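Local coordinates for protein lipase (Acinetobacter baumannii, PDB 4OPM) that probably hydrolyses the ester bonds of acylglycerols, as a putative lipase of the alpha/beta hydrolase superfamily, at residues A[10-13]-A[14-17]. Residues are numbered along the deposited sequence; the frame is centred on the assembly and turned at random. Where two conformers were deposited one is given.
Sequences QTIL and QQER
Arg17 folds back over Leu13, one turn earlier in helix 9-19, and the pair illustrates how i to i+4 neighbours combine a backbone bond with van der Waals packing; around it, waters join residues three and seven apart. Four consecutive amides form the backbone layer: Gln14, Gln15, Glu16 and Arg17 donate to the carbonyls of Gln10, Thr11, Ile12 and Leu13, and the bond from Glu16 N to Ile12 O measures 2.9 Å.

Van der Waals contact between side chains is carried chiefly by Leu13 and Arg17. The CB of Leu13 sits over one face of the Arg17 guanidinium, offset toward the rim and 3.8 Å from NH2, while Leu13 CD1 comes within 4.0 Å of that same nitrogen. Arg17 reaches this place because its CG lies beside the backbone N (chi1 -67°), anti to the carbonyl carbon, and the chain then runs extended to NE, passing alongside the Leu13 carbonyl.

Water completes the polar links. One molecule, lying at the guanidinium edge and in its plane, accepts from both Gln10 NE2 and Arg17 NH2, at 2.7 Å each, and thereby spans two turns of the helix. A second donates to Gln14 OE1 at 2.6 Å and also hydrogen-bonds Thr11 OG1, tying residues three apart.

Beyond the helix, Arg17 NE forms a salt bridge with Asp58 and Glu16 OE1 a hydrogen bond with Asn61, so the C-terminal half is fastened to the region following strand 46-50. Gln10 and Ile12 instead lean on Leu199 and Phe192 of helix 190-220. The arrangement is that of a regular surface alpha-helix with i to i+4 bonding, here an N-terminal helix preceding the first strand of an alpha/beta hydrolase sheet.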
ATOM      1  N   GLN A  10      16.941  12.543  -3.199  1.00 16.98           N
ATOM      2  CA  GLN A  10      16.315  12.054  -4.428  1.00 16.24           C
ATOM      3  C   GLN A  10      17.244  11.050  -5.134  1.00 20.39           C
ATOM      4  O   GLN A  10      16.753  10.038  -5.635  1.00 21.69           O
ATOM      5  CB  GLN A  10      15.956  13.223  -5.358  1.00 17.60           C
ATOM      6  CG  GLN A  10      14.756  14.046  -4.854  1.00 20.76           C
ATOM      7  CD  GLN A  10      13.501  13.203  -4.669  1.00 25.48           C
ATOM      8  OE1 GLN A  10      12.887  13.195  -3.602  1.00 23.25           O
ATOM      9  NE2 GLN A  10      13.114  12.442  -5.679  1.00 21.67           N
ATOM     10  N   THR A  11      18.579  11.297  -5.113  1.00 16.16           N
ATOM     11  CA  THR A  11      19.596  10.402  -5.694  1.00 16.97           C
ATOM     12  C   THR A  11      19.601   9.077  -4.910  1.00 20.19           C
ATOM     13  O   THR A  11      19.710   8.012  -5.527  1.00 19.14           O
ATOM     14  CB  THR A  11      20.983  11.089  -5.715  1.00 24.33           C
ATOM     15  OG1 THR A  11      20.884  12.283  -6.487  1.00 24.49           O
ATOM     16  CG2 THR A  11      22.082  10.200  -6.309  1.00 27.87           C
ATOM     17  N   ILE A  12      19.440   9.143  -3.570  1.00 17.37           N
ATOM     18  CA  ILE A  12      19.367   7.943  -2.709  1.00 15.98           C
ATOM     19  C   ILE A  12      18.154   7.098  -3.130  1.00 17.35           C
ATOM     20  O   ILE A  12      18.302   5.898  -3.334  1.00 16.74           O
ATOM     21  CB  ILE A  12      19.303   8.308  -1.195  1.00 18.68           C
ATOM     22  CG1 ILE A  12      20.589   9.030  -0.706  1.00 18.51           C
ATOM     23  CG2 ILE A  12      18.929   7.092  -0.306  1.00 21.44           C
ATOM     24  CD1 ILE A  12      21.941   8.193  -0.785  1.00 24.15           C
ATOM     25  N   LEU A  13      16.975   7.739  -3.298  1.00 15.57           N
ATOM     26  CA  LEU A  13      15.760   7.036  -3.716  1.00 16.28           C
ATOM     27  C   LEU A  13      15.970   6.377  -5.077  1.00 17.36           C
ATOM     28  O   LEU A  13      15.594   5.219  -5.247  1.00 15.14           O
ATOM     29  CB  LEU A  13      14.549   7.976  -3.746  1.00 17.24           C
ATOM     30  CG  LEU A  13      14.058   8.465  -2.384  1.00 22.14           C
ATOM     31  CD1 LEU A  13      12.947   9.488  -2.550  1.00 22.57           C
ATOM     32  CD2 LEU A  13      13.546   7.305  -1.528  1.00 24.58           C
ATOM     33  N   GLN A  14      16.619   7.083  -6.011  1.00 15.45           N
ATOM     34  CA  GLN A  14      16.901   6.525  -7.346  1.00 15.65           C
ATOM     35  C   GLN A  14      17.742   5.250  -7.236  1.00 18.14           C
ATOM     36  O   GLN A  14      17.452   4.244  -7.898  1.00 18.04           O
ATOM     37  CB  GLN A  14      17.617   7.561  -8.233  1.00 16.47           C
ATOM     38  CG  GLN A  14      16.682   8.698  -8.639  1.00 21.71           C
ATOM     39  CD  GLN A  14      17.420   9.955  -9.045  1.00 41.07           C
ATOM     40  OE1 GLN A  14      18.602   9.926  -9.426  1.00 30.64           O
ATOM     41  NE2 GLN A  14      16.720  11.090  -8.975  1.00 36.61           N
ATOM     42  N   GLN A  15      18.783   5.299  -6.392  1.00 15.20           N
ATOM     43  CA  GLN A  15      19.688   4.167  -6.189  0.60 14.96           C
ATOM     44  C   GLN A  15      18.954   2.980  -5.561  1.00 18.65           C
ATOM     45  O   GLN A  15      19.190   1.824  -5.959  1.00 18.20           O
ATOM     46  CB  GLN A  15      20.878   4.593  -5.323  0.60 15.72           C
ATOM     47  CG  GLN A  15      21.825   5.541  -6.043  0.60 16.74           C
ATOM     48  CD  GLN A  15      23.066   5.738  -5.229  0.60 27.03           C
ATOM     49  OE1 GLN A  15      23.873   4.824  -5.071  0.60 22.77           O
ATOM     50  NE2 GLN A  15      23.215   6.908  -4.642  0.60 18.92           N
ATOM     51  N   GLU A  16      18.043   3.252  -4.596  1.00 15.27           N
ATOM     52  CA  GLU A  16      17.283   2.177  -3.946  1.00 14.25           C
ATOM     53  C   GLU A  16      16.364   1.496  -4.971  1.00 17.18           C
ATOM     54  O   GLU A  16      16.268   0.273  -4.972  1.00 15.65           O
ATOM     55  CB  GLU A  16      16.477   2.660  -2.735  1.00 15.22           C
ATOM     56  CG  GLU A  16      15.993   1.473  -1.908  1.00 17.14           C
ATOM     57  CD  GLU A  16      14.983   1.761  -0.814  1.00 28.94           C
ATOM     58  OE1 GLU A  16      14.033   2.536  -1.065  1.00 21.62           O
ATOM     59  OE2 GLU A  16      15.104   1.145   0.272  1.00 23.39           O
ATOM     60  N   ARG A  17      15.703   2.293  -5.855  1.00 13.75           N
ATOM     61  CA  ARG A  17      14.843   1.734  -6.907  1.00 13.63           C
ATOM     62  C   ARG A  17      15.676   0.839  -7.844  1.00 17.04           C
ATOM     63  O   ARG A  17      15.249  -0.265  -8.200  1.00 15.19           O
ATOM     64  CB  ARG A  17      14.150   2.840  -7.709  1.00 14.07           C
ATOM     65  CG  ARG A  17      13.136   3.634  -6.899  1.00 15.00           C
ATOM     66  CD  ARG A  17      12.825   4.951  -7.608  1.00 17.31           C
ATOM     67  NE  ARG A  17      12.135   5.872  -6.698  1.00 19.05           N
ATOM     68  CZ  ARG A  17      12.127   7.192  -6.826  1.00 27.36           C
ATOM     69  NH1 ARG A  17      12.784   7.773  -7.825  1.00 18.67           N
ATOM     70  NH2 ARG A  17      11.479   7.945  -5.949  1.00 19.98           N
TER
HETATM   71  O   HOH W   1      11.064  10.652  -5.908  1.00 26.33           O
HETATM   72  O   HOH W   2      20.441  11.815  -9.345  1.00 46.60           O